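Local coordinates for protein putative poly(3-hydroxybutyrate) depolymerase LpqC (Bordetella parapertussis 12822, PDB 3D0K) that probably hydrolyses ester bonds, as a putative poly(3-hydroxybutyrate) depolymerase with an alpha-beta-alpha sandwich fold, at residues R71-P76 and A275-C280; V57-G62 and L83-P88; F145-G150 and I269-Q274; N43-Y48 and P76-H81; Q141-G146 and L283-R288. All coordinates share one frame; numbering follows the deposited sequence.

Contact 1 of 5, residues R71-P76 and A275-C280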
# COMPACT_ATOMS: atom_id res chain seq x y z
N ARG A 71 -9.70 3.41 -7.18
CA ARG A 71 -9.73 2.60 -8.40
C ARG A 71 -9.96 3.54 -9.61
O ARG A 71 -9.31 3.42 -10.64
CB ARG A 71 -10.83 1.54 -8.26
CG ARG A 71 -11.13 0.71 -9.55
CD ARG A 71 -12.12 1.38 -10.57
NE ARG A 71 -13.32 1.94 -9.94
CZ ARG A 71 -14.31 1.23 -9.40
NH1 ARG A 71 -15.32 1.87 -8.87
NH2 ARG A 71 -14.31 -0.12 -9.41
N ASP A 72 -10.85 4.51 -9.45
CA ASP A 72 -11.16 5.50 -10.54
C ASP A 72 -9.93 6.33 -10.90
O ASP A 72 -9.71 6.67 -12.08
CB ASP A 72 -12.29 6.44 -10.13
CG ASP A 72 -13.69 5.78 -10.16
OD1 ASP A 72 -13.83 4.63 -10.60
OD2 ASP A 72 -14.65 6.43 -9.72
N PHE A 73 -9.15 6.72 -9.88
CA PHE A 73 -7.94 7.54 -10.14
C PHE A 73 -6.97 6.86 -11.09
O PHE A 73 -6.25 7.55 -11.82
CB PHE A 73 -7.14 7.80 -8.85
CG PHE A 73 -7.89 8.53 -7.80
CD1 PHE A 73 -8.99 9.32 -8.10
CD2 PHE A 73 -7.47 8.42 -6.46
CE1 PHE A 73 -9.70 10.03 -7.07
CE2 PHE A 73 -8.14 9.12 -5.42
CZ PHE A 73 -9.28 9.91 -5.74
N TRP A 74 -6.93 5.52 -11.07
CA TRP A 74 -6.02 4.73 -11.89
C TRP A 74 -6.53 4.34 -13.29
O TRP A 74 -5.79 3.72 -14.06
CB TRP A 74 -5.58 3.47 -11.14
CG TRP A 74 -4.54 3.79 -10.07
CD1 TRP A 74 -4.76 4.34 -8.81
CD2 TRP A 74 -3.15 3.65 -10.22
NE1 TRP A 74 -3.55 4.49 -8.14
CE2 TRP A 74 -2.54 4.09 -8.99
CE3 TRP A 74 -2.32 3.14 -11.25
CZ2 TRP A 74 -1.16 4.04 -8.79
CZ3 TRP A 74 -0.94 3.10 -11.05
CH2 TRP A 74 -0.37 3.56 -9.82
N ILE A 75 -7.79 4.65 -13.60
CA ILE A 75 -8.34 4.33 -14.93
C ILE A 75 -7.53 4.86 -16.14
O ILE A 75 -7.21 4.09 -17.07
CB ILE A 75 -9.85 4.66 -15.02
CG1 ILE A 75 -10.65 3.64 -14.15
CG2 ILE A 75 -10.34 4.60 -16.51
CD1 ILE A 75 -12.15 4.07 -13.97
N PRO A 76 -7.20 6.16 -16.17
CA PRO A 76 -6.46 6.61 -17.35
C PRO A 76 -5.12 5.89 -17.56
O PRO A 76 -4.81 5.50 -18.69
CB PRO A 76 -6.27 8.11 -17.08
CG PRO A 76 -7.41 8.45 -16.11
CD PRO A 76 -7.47 7.27 -15.22
N ALA A 275 -3.58 12.91 -7.50
CA ALA A 275 -2.33 13.39 -8.09
C ALA A 275 -1.20 12.38 -7.82
O ALA A 275 -0.39 12.12 -8.68
CB ALA A 275 -1.93 14.75 -7.53
N MSE A 276 -1.13 11.85 -6.59
CA MSE A 276 -0.03 10.98 -6.22
C MSE A 276 -0.15 9.64 -6.98
O MSE A 276 0.86 9.05 -7.37
CB MSE A 276 0.04 10.75 -4.70
CG MSE A 276 0.29 12.05 -3.89
SE MSE A 276 2.15 12.75 -4.22
CE MSE A 276 3.04 11.45 -3.04
N SER A 277 -1.39 9.19 -7.21
CA SER A 277 -1.66 8.05 -8.08
C SER A 277 -1.11 8.25 -9.50
O SER A 277 -0.47 7.35 -10.05
CB SER A 277 -3.17 7.71 -8.15
OG SER A 277 -3.66 7.28 -6.89
N GLN A 278 -1.37 9.40 -10.11
CA GLN A 278 -0.95 9.64 -11.48
C GLN A 278 0.57 9.84 -11.60
O GLN A 278 1.20 9.47 -12.60
CB GLN A 278 -1.74 10.83 -12.05
CG GLN A 278 -3.25 10.60 -12.00
CD GLN A 278 -3.97 11.14 -13.22
OE1 GLN A 278 -4.01 12.35 -13.46
NE2 GLN A 278 -4.57 10.22 -13.99
N VAL A 279 1.16 10.41 -10.56
CA VAL A 279 2.62 10.53 -10.49
C VAL A 279 3.27 9.17 -10.38
O VAL A 279 4.26 8.90 -11.01
CB VAL A 279 3.01 11.45 -9.33
CG1 VAL A 279 4.50 11.33 -8.98
CG2 VAL A 279 2.56 12.90 -9.65
N CYS A 280 2.72 8.32 -9.50
CA CYS A 280 3.22 6.96 -9.33
C CYS A 280 3.16 6.12 -10.61
O CYS A 280 4.10 5.37 -10.91
CB CYS A 280 2.45 6.26 -8.19
SG CYS A 280 3.27 4.68 -7.76
O HOH W 1 -4.45 7.18 -13.91
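Phe73 and Ser277 bring the two backbones closest, their CA atoms 6.6 Å apart, where the turn between helices 67-73 and 75-81 meets the side of helix 273-286. Trp74 and Ser277 carry much of the contact. The indole lies beside Ser277, with NE1 3.1 Å from OG, while Ser277 O sits over one face near the rim, 3.6 Å from CZ2; CB and CD2 of Phe73 also touch Ser277 OG. A serine suits this position because it is small, and its hydroxyl is bonded to Gly273 O one turn back in its own helix. Farther along, Trp74 CH2 touches Cys280 CB at 4.2 Å. On the more polar side, the Gln278 chain is bent at chi2, and NE2 gives a hydrogen bond to a water, 3.0 Å away; that water donates in turn to Phe73 O at 2.8 Å. Phe145 meets the Trp74 ring edge-to-face from the central sheet. Such packing of neighbouring helices on one side of a sheet is consistent with an alpha/beta-hydrolase type of alpha-beta-alpha sandwich.

Contact 2 of 5, residues V57-G62 and L83-P88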
# COMPACT_ATOMS: atom_id res chain seq x y z
N VAL A 57 -1.97 -3.78 -10.72
CA VAL A 57 -1.65 -2.77 -9.71
C VAL A 57 -2.63 -2.89 -8.54
O VAL A 57 -3.83 -2.80 -8.71
CB VAL A 57 -1.69 -1.35 -10.32
CG1 VAL A 57 -1.27 -0.35 -9.21
CG2 VAL A 57 -0.76 -1.30 -11.60
N VAL A 58 -2.12 -3.14 -7.33
CA VAL A 58 -2.96 -3.21 -6.13
C VAL A 58 -2.93 -1.76 -5.58
O VAL A 58 -1.86 -1.21 -5.39
CB VAL A 58 -2.43 -4.21 -5.13
CG1 VAL A 58 -3.27 -4.23 -3.84
CG2 VAL A 58 -2.40 -5.67 -5.76
N VAL A 59 -4.09 -1.16 -5.35
CA VAL A 59 -4.14 0.24 -4.89
C VAL A 59 -4.80 0.29 -3.53
O VAL A 59 -5.95 -0.16 -3.39
CB VAL A 59 -4.94 1.09 -5.92
CG1 VAL A 59 -5.18 2.47 -5.41
CG2 VAL A 59 -4.23 1.11 -7.27
N GLN A 60 -4.13 0.85 -2.52
CA GLN A 60 -4.76 0.95 -1.19
C GLN A 60 -5.21 2.37 -0.82
O GLN A 60 -4.39 3.27 -0.84
CB GLN A 60 -3.85 0.42 -0.11
CG GLN A 60 -3.55 -1.09 -0.23
CD GLN A 60 -4.81 -1.92 -0.03
OE1 GLN A 60 -5.78 -1.48 0.65
NE2 GLN A 60 -4.82 -3.12 -0.58
N HIS A 61 -6.49 2.50 -0.49
CA HIS A 61 -7.18 3.79 -0.22
C HIS A 61 -6.65 4.43 1.06
O HIS A 61 -6.00 3.77 1.86
CB HIS A 61 -8.71 3.54 -0.11
CG HIS A 61 -9.12 2.47 0.89
ND1 HIS A 61 -8.79 2.52 2.23
CD2 HIS A 61 -9.82 1.31 0.72
CE1 HIS A 61 -9.28 1.45 2.84
NE2 HIS A 61 -9.92 0.72 1.95
N GLY A 62 -6.94 5.71 1.28
CA GLY A 62 -6.55 6.29 2.56
C GLY A 62 -7.66 6.13 3.61
O GLY A 62 -8.43 5.15 3.60
N LEU A 83 -3.32 -2.06 -17.59
CA LEU A 83 -3.07 -2.56 -16.26
C LEU A 83 -4.38 -3.06 -15.69
O LEU A 83 -5.39 -2.39 -15.86
CB LEU A 83 -2.63 -1.39 -15.36
CG LEU A 83 -1.55 -0.48 -15.97
CD1 LEU A 83 -1.36 0.76 -15.12
CD2 LEU A 83 -0.25 -1.29 -16.12
N LEU A 84 -4.33 -4.14 -14.90
CA LEU A 84 -5.50 -4.55 -14.13
C LEU A 84 -5.45 -3.85 -12.75
O LEU A 84 -4.49 -3.99 -12.02
CB LEU A 84 -5.47 -6.06 -13.95
CG LEU A 84 -6.65 -6.62 -13.12
CD1 LEU A 84 -7.98 -6.43 -13.89
CD2 LEU A 84 -6.36 -8.13 -12.81
N ILE A 85 -6.46 -3.06 -12.44
CA ILE A 85 -6.47 -2.33 -11.16
C ILE A 85 -7.30 -3.04 -10.11
O ILE A 85 -8.46 -3.38 -10.39
CB ILE A 85 -7.05 -0.88 -11.35
CG1 ILE A 85 -6.28 -0.14 -12.46
CG2 ILE A 85 -7.00 -0.09 -9.98
CD1 ILE A 85 -4.73 -0.08 -12.33
N VAL A 86 -6.72 -3.32 -8.94
CA VAL A 86 -7.45 -3.97 -7.86
C VAL A 86 -7.27 -3.14 -6.61
O VAL A 86 -6.12 -2.98 -6.12
CB VAL A 86 -6.87 -5.39 -7.57
CG1 VAL A 86 -7.54 -6.02 -6.38
CG2 VAL A 86 -7.01 -6.31 -8.83
N ALA A 87 -8.39 -2.65 -6.08
CA ALA A 87 -8.38 -1.85 -4.87
C ALA A 87 -9.11 -2.59 -3.72
O ALA A 87 -10.35 -2.47 -3.59
CB ALA A 87 -8.98 -0.50 -5.14
N PRO A 88 -8.35 -3.37 -2.92
CA PRO A 88 -8.94 -4.02 -1.75
C PRO A 88 -9.45 -2.93 -0.81
O PRO A 88 -8.66 -2.09 -0.36
CB PRO A 88 -7.77 -4.80 -1.12
CG PRO A 88 -6.74 -4.96 -2.28
CD PRO A 88 -6.90 -3.66 -3.03
O HOH W 2 -8.05 0.36 -1.75
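Val57 and Ile85 meet through CB and CD1 at 3.9 Å, and on the same face Val59 CG2 touches Ile85 CG2 at 4.1 Å; Trp74 packs against this layer. A chi2 of -53° sets CD1 of Ile85 against Val57 CB. Val58 and Val86 point to the other face, toward helix 122-133, and Val58 CG1 meets Pro88 CD, the two side chains crossing at about a right angle. Beta-branched residues suit both faces, being bulky close to the backbone. Strands 56-60 and 84-89 are parallel neighbours joined through helices 67-73 and 75-81, a beta-alpha-beta crossover in the central sheet of the sandwich. Between the backbones, Val57 N bonds to Leu84 O (2.8 Å), Val86 N to Val57 O (2.9 Å) and Val59 N to Val86 O (2.8 Å). Beyond that ladder Pro88 has no N-H to offer, and a water takes over: it donates to Val59 O at 2.7 Å and to Pro88 O, and accepts from His61 N. His61 NE2 is hydrogen-bonded to Phe90 N.

Contact 3 of 5, residues F145-G150 and I269-Q274. With SO4 (sulfate ion), chain G.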
# COMPACT_ATOMS: atom_id res chain seq x y z
N PHE A 145 0.61 0.02 -4.46
CA PHE A 145 0.60 1.47 -4.17
C PHE A 145 -0.36 1.75 -3.03
O PHE A 145 -1.44 1.14 -2.96
CB PHE A 145 0.14 2.22 -5.40
CG PHE A 145 -0.18 3.69 -5.13
CD1 PHE A 145 0.84 4.65 -5.11
CD2 PHE A 145 -1.47 4.09 -4.89
CE1 PHE A 145 0.56 5.98 -4.91
CE2 PHE A 145 -1.78 5.41 -4.66
CZ PHE A 145 -0.76 6.38 -4.68
N GLY A 146 -0.03 2.68 -2.12
CA GLY A 146 -0.96 3.04 -1.09
C GLY A 146 -0.76 4.53 -0.83
O GLY A 146 0.38 4.99 -0.91
N HIS A 147 -1.84 5.27 -0.59
CA HIS A 147 -1.71 6.67 -0.22
C HIS A 147 -2.27 6.91 1.19
O HIS A 147 -3.35 6.39 1.54
CB HIS A 147 -2.46 7.54 -1.25
CG HIS A 147 -2.42 9.03 -0.94
ND1 HIS A 147 -1.32 9.84 -1.18
CD2 HIS A 147 -3.38 9.85 -0.45
CE1 HIS A 147 -1.60 11.09 -0.83
NE2 HIS A 147 -2.83 11.11 -0.34
N SER A 148 -1.59 7.78 1.97
CA SER A 148 -2.10 8.17 3.27
C SER A 148 -2.25 6.97 4.20
O SER A 148 -1.25 6.28 4.41
CB SER A 148 -3.36 9.03 3.20
OG SER A 148 -3.30 10.00 4.28
N ALA A 149 -3.44 6.70 4.76
CA ALA A 149 -3.61 5.47 5.57
C ALA A 149 -3.19 4.22 4.80
O ALA A 149 -2.73 3.23 5.40
CB ALA A 149 -5.08 5.28 6.09
N GLY A 150 -3.38 4.25 3.48
CA GLY A 150 -3.03 3.10 2.67
C GLY A 150 -1.50 3.08 2.47
O GLY A 150 -0.95 2.05 2.23
N ILE A 269 3.10 19.02 -5.15
CA ILE A 269 1.93 18.21 -4.90
C ILE A 269 1.81 18.06 -3.40
O ILE A 269 2.82 17.88 -2.73
CB ILE A 269 2.03 16.83 -5.59
CG1 ILE A 269 2.16 16.96 -7.13
CG2 ILE A 269 0.81 15.94 -5.30
CD1 ILE A 269 1.03 17.87 -7.77
N GLY A 270 0.59 18.10 -2.88
CA GLY A 270 0.39 17.96 -1.43
C GLY A 270 -0.29 16.64 -1.11
O GLY A 270 0.09 15.60 -1.64
N HIS A 271 -1.30 16.69 -0.24
CA HIS A 271 -2.00 15.50 0.20
C HIS A 271 -3.19 15.20 -0.71
O HIS A 271 -4.34 15.47 -0.38
CB HIS A 271 -2.43 15.69 1.66
CG HIS A 271 -2.76 14.40 2.34
ND1 HIS A 271 -1.81 13.44 2.62
CD2 HIS A 271 -3.95 13.88 2.76
CE1 HIS A 271 -2.38 12.40 3.19
NE2 HIS A 271 -3.68 12.64 3.27
N ASP A 272 -2.89 14.62 -1.89
CA ASP A 272 -3.82 14.52 -2.99
C ASP A 272 -3.60 13.12 -3.60
O ASP A 272 -2.70 12.91 -4.41
CB ASP A 272 -3.53 15.66 -3.98
CG ASP A 272 -4.50 15.74 -5.17
OD1 ASP A 272 -4.48 16.83 -5.81
OD2 ASP A 272 -5.27 14.79 -5.49
N GLY A 273 -4.39 12.16 -3.14
CA GLY A 273 -4.26 10.76 -3.57
C GLY A 273 -4.40 10.58 -5.08
O GLY A 273 -3.71 9.73 -5.66
N GLN A 274 -5.28 11.35 -5.72
CA GLN A 274 -5.40 11.27 -7.18
C GLN A 274 -4.12 11.74 -7.89
O GLN A 274 -3.64 11.08 -8.80
CB GLN A 274 -6.56 12.14 -7.67
CG GLN A 274 -6.72 12.01 -9.18
CD GLN A 274 -8.05 12.49 -9.68
OE1 GLN A 274 -8.47 12.10 -10.78
NE2 GLN A 274 -8.72 13.33 -8.89
S SO4 G . -6.71 10.53 1.60
O1 SO4 G . -5.66 11.23 0.88
O2 SO4 G . -6.43 10.56 3.02
O3 SO4 G . -8.00 11.15 1.33
O4 SO4 G . -6.76 9.15 1.10
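The His147 ring carries Gly273 CA over the centre of one face, a CH-pi contact 3.5 Å from the centroid, and at its edge, near the ring plane, sulfate O1 lies 3.0 Å from CD2. His271 has His147 NE2 over one face, set toward the rim; the two imidazoles are oblique, their planes 37° apart. Gly273 suits its place, since a side chain there would press on His147. Ser148 sits in a Gly-X-Ser-X-Gly sequence at the sharp turn from strand 142-147 into helix 149-160, with phi 60°. This is consistent with the nucleophile elbow of alpha/beta hydrolases, and Ser148, His271 and Asp216 are placed as a Ser-His-Asp catalytic triad would be, probably the active site. Asp216 OD2 is hydrogen-bonded to His271 ND1, which would fix the rotation of the ring and turn NE2 toward Ser148, although the modelled place of OG is doubtful. The sulfate, probably from the crystallisation liquor, receives a weak bond from His271 NE2 to O2 at 3.5 Å and another hydrogen bond from Tyr70 OH.

Contact 4 of 5, residues N43-Y48 and P76-H81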
# COMPACT_ATOMS: atom_id res chain seq x y z
N ASN A 43 -12.62 -3.37 -5.37
CA ASN A 43 -13.07 -2.40 -6.38
C ASN A 43 -12.04 -2.47 -7.48
O ASN A 43 -10.88 -2.15 -7.29
CB ASN A 43 -13.21 -0.99 -5.79
CG ASN A 43 -14.44 -0.87 -4.93
OD1 ASN A 43 -15.56 -0.96 -5.46
ND2 ASN A 43 -14.26 -0.74 -3.59
N THR A 44 -12.48 -2.96 -8.63
CA THR A 44 -11.55 -3.32 -9.69
C THR A 44 -11.77 -2.49 -10.95
O THR A 44 -12.87 -1.93 -11.19
CB THR A 44 -11.68 -4.81 -10.05
OG1 THR A 44 -13.01 -5.08 -10.56
CG2 THR A 44 -11.40 -5.65 -8.82
N TYR A 45 -10.73 -2.43 -11.78
CA TYR A 45 -10.91 -1.94 -13.15
C TYR A 45 -10.10 -2.78 -14.10
O TYR A 45 -8.88 -2.99 -13.90
CB TYR A 45 -10.50 -0.48 -13.30
CG TYR A 45 -10.68 0.02 -14.69
CD1 TYR A 45 -11.97 0.29 -15.18
CD2 TYR A 45 -9.58 0.28 -15.51
CE1 TYR A 45 -12.15 0.76 -16.52
CE2 TYR A 45 -9.74 0.75 -16.84
CZ TYR A 45 -11.01 0.97 -17.34
OH TYR A 45 -11.15 1.45 -18.63
N ARG A 46 -10.76 -3.24 -15.15
CA ARG A 46 -10.07 -3.94 -16.20
C ARG A 46 -10.25 -3.19 -17.52
O ARG A 46 -11.38 -2.96 -17.96
CB ARG A 46 -10.62 -5.38 -16.35
CG ARG A 46 -10.00 -6.09 -17.52
CD ARG A 46 -10.47 -7.53 -17.56
NE ARG A 46 -9.90 -8.15 -18.74
CZ ARG A 46 -9.50 -9.41 -18.77
NH1 ARG A 46 -8.95 -9.88 -19.87
NH2 ARG A 46 -9.66 -10.19 -17.69
N PRO A 47 -9.14 -2.74 -18.14
CA PRO A 47 -9.26 -2.00 -19.42
C PRO A 47 -9.57 -2.93 -20.58
O PRO A 47 -9.25 -4.12 -20.53
CB PRO A 47 -7.86 -1.41 -19.65
CG PRO A 47 -6.96 -2.27 -18.87
CD PRO A 47 -7.75 -2.87 -17.68
N TYR A 48 -10.12 -2.38 -21.66
CA TYR A 48 -10.15 -3.17 -22.89
C TYR A 48 -8.70 -3.46 -23.30
O TYR A 48 -7.83 -2.63 -23.12
CB TYR A 48 -10.86 -2.43 -24.00
CG TYR A 48 -12.32 -2.30 -23.71
CD1 TYR A 48 -13.16 -3.40 -23.81
CD2 TYR A 48 -12.87 -1.07 -23.39
CE1 TYR A 48 -14.54 -3.31 -23.57
CE2 TYR A 48 -14.25 -0.95 -23.14
CZ TYR A 48 -15.06 -2.08 -23.24
OH TYR A 48 -16.40 -1.97 -22.98
N PRO A 76 -7.20 6.16 -16.17
CA PRO A 76 -6.46 6.61 -17.35
C PRO A 76 -5.12 5.89 -17.56
O PRO A 76 -4.81 5.50 -18.69
CB PRO A 76 -6.27 8.11 -17.08
CG PRO A 76 -7.41 8.45 -16.11
CD PRO A 76 -7.47 7.27 -15.22
N ALA A 77 -4.36 5.66 -16.49
CA ALA A 77 -3.12 4.88 -16.59
C ALA A 77 -3.40 3.41 -17.03
O ALA A 77 -2.63 2.84 -17.81
CB ALA A 77 -2.32 4.94 -15.23
N ALA A 78 -4.50 2.81 -16.52
CA ALA A 78 -4.85 1.42 -16.86
C ALA A 78 -5.20 1.34 -18.33
O ALA A 78 -4.84 0.39 -19.01
CB ALA A 78 -6.05 0.92 -16.03
N ASP A 79 -5.92 2.35 -18.82
CA ASP A 79 -6.31 2.34 -20.26
C ASP A 79 -5.08 2.49 -21.15
O ASP A 79 -5.00 1.85 -22.22
CB ASP A 79 -7.25 3.51 -20.53
CG ASP A 79 -8.64 3.27 -19.99
OD1 ASP A 79 -8.99 2.11 -19.70
OD2 ASP A 79 -9.40 4.26 -19.85
N ARG A 80 -4.15 3.36 -20.76
CA ARG A 80 -2.92 3.62 -21.56
C ARG A 80 -1.95 2.40 -21.54
O ARG A 80 -1.49 1.90 -22.57
CB ARG A 80 -2.24 4.90 -21.05
CG ARG A 80 -0.96 5.30 -21.80
CD ARG A 80 -0.86 6.84 -21.87
NE ARG A 80 0.51 7.30 -22.16
CZ ARG A 80 1.40 7.67 -21.23
NH1 ARG A 80 1.09 7.67 -19.93
NH2 ARG A 80 2.61 8.05 -21.60
N HIS A 81 -1.72 1.87 -20.35
CA HIS A 81 -0.74 0.83 -20.16
C HIS A 81 -1.28 -0.57 -20.08
O HIS A 81 -0.47 -1.51 -19.98
CB HIS A 81 0.13 1.15 -18.92
CG HIS A 81 0.81 2.47 -19.01
ND1 HIS A 81 1.84 2.70 -19.88
CD2 HIS A 81 0.59 3.63 -18.35
CE1 HIS A 81 2.23 3.96 -19.76
NE2 HIS A 81 1.51 4.54 -18.83
O HOH W 3 -10.18 0.48 -21.72
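Tyr45 OH gives Asp79 OD1 a hydrogen bond that is very short at 2.5 Å, joining the end of strand 40-46 to helix 75-81. In the tyrosine, CG stands anti to the backbone N (chi1 180°), on the side of the helix. Asp79 has CG anti to its carbonyl carbon (chi1 -75°), and its side chain crosses that of Tyr45 at about a right angle, with ring and carboxylate planes 64° apart. OD1 lies near the plane of the phenol, at its edge, and so does Ala78 CB, 3.6 Å from Tyr45 CD2. The small methyl of Ala78 lets the ring edge lie close to the helix. Pro47 packs beside it, CG 3.4 Å from Ala78 O and 4.4 Å from Ala78 CB. Asp79 OD1 also accepts from a water at 2.9 Å, which in turn accepts from Tyr48 N. OD1 thus has two donors, as suits a partly exposed carboxylate. Tyr45 also touches Arg71 of helix 67-73 and Arg24 of strand 23-29, while its backbone bonds to Ile85 of strand 84-89. Elsewhere on helix 75-81, Ala77 packs on Ala281 of helix 273-286.

Contact 5 of 5, residues Q141-G146 and L283-R288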
# COMPACT_ATOMS: atom_id res chain seq x y z
N GLN A 141 4.24 -9.51 -12.63
CA GLN A 141 4.60 -8.14 -12.25
C GLN A 141 3.45 -7.47 -11.52
O GLN A 141 2.53 -6.94 -12.14
CB GLN A 141 5.05 -7.28 -13.45
CG GLN A 141 5.62 -8.02 -14.66
CD GLN A 141 5.16 -7.36 -15.98
OE1 GLN A 141 5.77 -6.37 -16.43
NE2 GLN A 141 4.07 -7.89 -16.59
N VAL A 142 3.53 -7.45 -10.20
CA VAL A 142 2.49 -6.86 -9.42
C VAL A 142 3.08 -5.61 -8.78
O VAL A 142 4.15 -5.65 -8.20
CB VAL A 142 1.98 -7.82 -8.32
CG1 VAL A 142 0.99 -7.12 -7.43
CG2 VAL A 142 1.40 -9.12 -8.91
N TYR A 143 2.35 -4.52 -8.87
CA TYR A 143 2.75 -3.24 -8.30
C TYR A 143 1.82 -2.89 -7.13
O TYR A 143 0.61 -3.08 -7.23
CB TYR A 143 2.63 -2.20 -9.40
CG TYR A 143 3.61 -2.36 -10.54
CD1 TYR A 143 3.41 -3.34 -11.54
CD2 TYR A 143 4.74 -1.52 -10.63
CE1 TYR A 143 4.31 -3.45 -12.60
CE2 TYR A 143 5.65 -1.61 -11.69
CZ TYR A 143 5.42 -2.58 -12.66
OH TYR A 143 6.28 -2.73 -13.71
N LEU A 144 2.37 -2.48 -5.98
CA LEU A 144 1.54 -2.22 -4.82
C LEU A 144 1.72 -0.71 -4.48
O LEU A 144 2.85 -0.24 -4.29
CB LEU A 144 2.02 -3.07 -3.66
CG LEU A 144 1.38 -2.74 -2.30
CD1 LEU A 144 -0.17 -2.94 -2.38
CD2 LEU A 144 1.97 -3.64 -1.19
N PHE A 145 0.61 0.02 -4.46
CA PHE A 145 0.60 1.47 -4.17
C PHE A 145 -0.36 1.75 -3.03
O PHE A 145 -1.44 1.14 -2.96
CB PHE A 145 0.14 2.22 -5.40
CG PHE A 145 -0.18 3.69 -5.13
CD1 PHE A 145 0.84 4.65 -5.11
CD2 PHE A 145 -1.47 4.09 -4.89
CE1 PHE A 145 0.56 5.98 -4.91
CE2 PHE A 145 -1.78 5.41 -4.66
CZ PHE A 145 -0.76 6.38 -4.68
N GLY A 146 -0.03 2.68 -2.12
CA GLY A 146 -0.96 3.04 -1.09
C GLY A 146 -0.76 4.53 -0.83
O GLY A 146 0.38 4.99 -0.91
N LEU A 283 5.88 7.31 -12.93
CA LEU A 283 7.19 6.85 -12.55
C LEU A 283 7.37 5.37 -12.93
O LEU A 283 8.41 4.99 -13.46
CB LEU A 283 7.40 7.06 -11.04
CG LEU A 283 7.68 8.48 -10.62
CD1 LEU A 283 7.43 8.57 -9.09
CD2 LEU A 283 9.12 8.95 -11.08
N TRP A 284 6.32 4.57 -12.70
CA TRP A 284 6.37 3.13 -12.93
C TRP A 284 6.23 2.77 -14.39
O TRP A 284 6.89 1.85 -14.88
CB TRP A 284 5.19 2.46 -12.19
CG TRP A 284 5.43 2.19 -10.75
CD1 TRP A 284 6.64 2.19 -10.09
CD2 TRP A 284 4.44 1.83 -9.80
NE1 TRP A 284 6.44 1.86 -8.76
CE2 TRP A 284 5.10 1.62 -8.56
CE3 TRP A 284 3.03 1.64 -9.87
CZ2 TRP A 284 4.41 1.19 -7.41
CZ3 TRP A 284 2.35 1.28 -8.68
CH2 TRP A 284 3.04 1.04 -7.49
N PHE A 285 5.34 3.44 -15.09
CA PHE A 285 5.03 2.99 -16.44
C PHE A 285 5.48 3.88 -17.56
O PHE A 285 5.65 3.40 -18.66
CB PHE A 285 3.56 2.63 -16.56
CG PHE A 285 3.14 1.60 -15.56
CD1 PHE A 285 3.65 0.30 -15.62
CD2 PHE A 285 2.32 1.95 -14.51
CE1 PHE A 285 3.31 -0.65 -14.67
CE2 PHE A 285 1.95 1.00 -13.53
CZ PHE A 285 2.44 -0.31 -13.61
N ASP A 286 5.69 5.16 -17.28
CA ASP A 286 6.39 6.04 -18.24
C ASP A 286 7.87 6.23 -17.93
O ASP A 286 8.60 6.86 -18.72
CB ASP A 286 5.73 7.42 -18.29
CG ASP A 286 4.37 7.38 -18.91
OD1 ASP A 286 4.04 6.36 -19.54
OD2 ASP A 286 3.64 8.40 -18.81
N GLY A 287 8.32 5.76 -16.78
CA GLY A 287 9.70 5.87 -16.36
C GLY A 287 10.17 7.29 -16.10
O GLY A 287 11.32 7.61 -16.31
N ARG A 288 9.27 8.15 -15.68
CA ARG A 288 9.60 9.56 -15.59
C ARG A 288 8.72 10.26 -14.57
O ARG A 288 7.60 9.85 -14.28
CB ARG A 288 9.42 10.19 -16.96
CG ARG A 288 7.99 10.29 -17.43
CD ARG A 288 7.96 10.63 -18.89
NE ARG A 288 8.32 12.02 -19.08
CZ ARG A 288 7.47 13.03 -19.03
NH1 ARG A 288 7.90 14.28 -19.20
NH2 ARG A 288 6.18 12.81 -18.82
O HOH W 4 7.71 -0.75 -14.82
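Three aromatic rings, Tyr143, Trp284 and Phe285, cluster where strand 142-147 meets the last turn of helix 273-286, and the two helix residues are consecutive. The helix has a wider, pi-type turn at 283-286, which may be what lets both reach the tyrosine. Phe285 directs its edge at the face of Tyr143, with centroids 4.7 Å apart and planes at 57°; its CZ stands over the centre of the phenol ring, and CE1 is 3.5 Å from Tyr143 CZ. Trp284 takes another part of the tyrosine. Tyr143 CD2 lies over the indole, 3.5 Å from CD2 of Trp284, and Tyr143 CB makes a CH-pi contact with the six-membered ring, 3.9 Å from its centroid. At the far end of the indole, Trp284 CH2 meets Leu144 O near the ring plane at 3.5 Å and Phe145 CB at 3.8 Å. Val57 of the adjoining strand touches both Trp284 and Phe285. The one polar link is a water, 2.7 Å from Tyr143 OH, that donates to Trp284 O. Broad flat rings suit a strand-helix interface that must be filled across some distance, and the chemistry implies cohesion mainly by dispersion and ring electrostatics, with a water linking the hydroxyl to the helix carbonyl.

Contacts 2 and 5 are buried, whereas contacts 1, 3 and 4 are only partly so. Helix 273-286 serves contacts 3, 1 and 5 in turn, and strand 142-147 serves both 3 and 5, linking the proposed active-site turn to the aromatic cluster. Contact 2 supplies neighbouring strands of the central sheet, bonding to strand 142-147 on one side and to strand 40-46 of contact 4 on the other. Trp74 of contact 1 packs against Val59 of contact 2 and Trp284 of contact 5. Chemistry follows place: backbone ladder and valines in contact 2, rings in 5, an indole and a water bridge in 1, water and carboxylate in 4, imidazoles and sulfate in 3. Arg80 and Asp286 salt-bridge contacts 4 and 5.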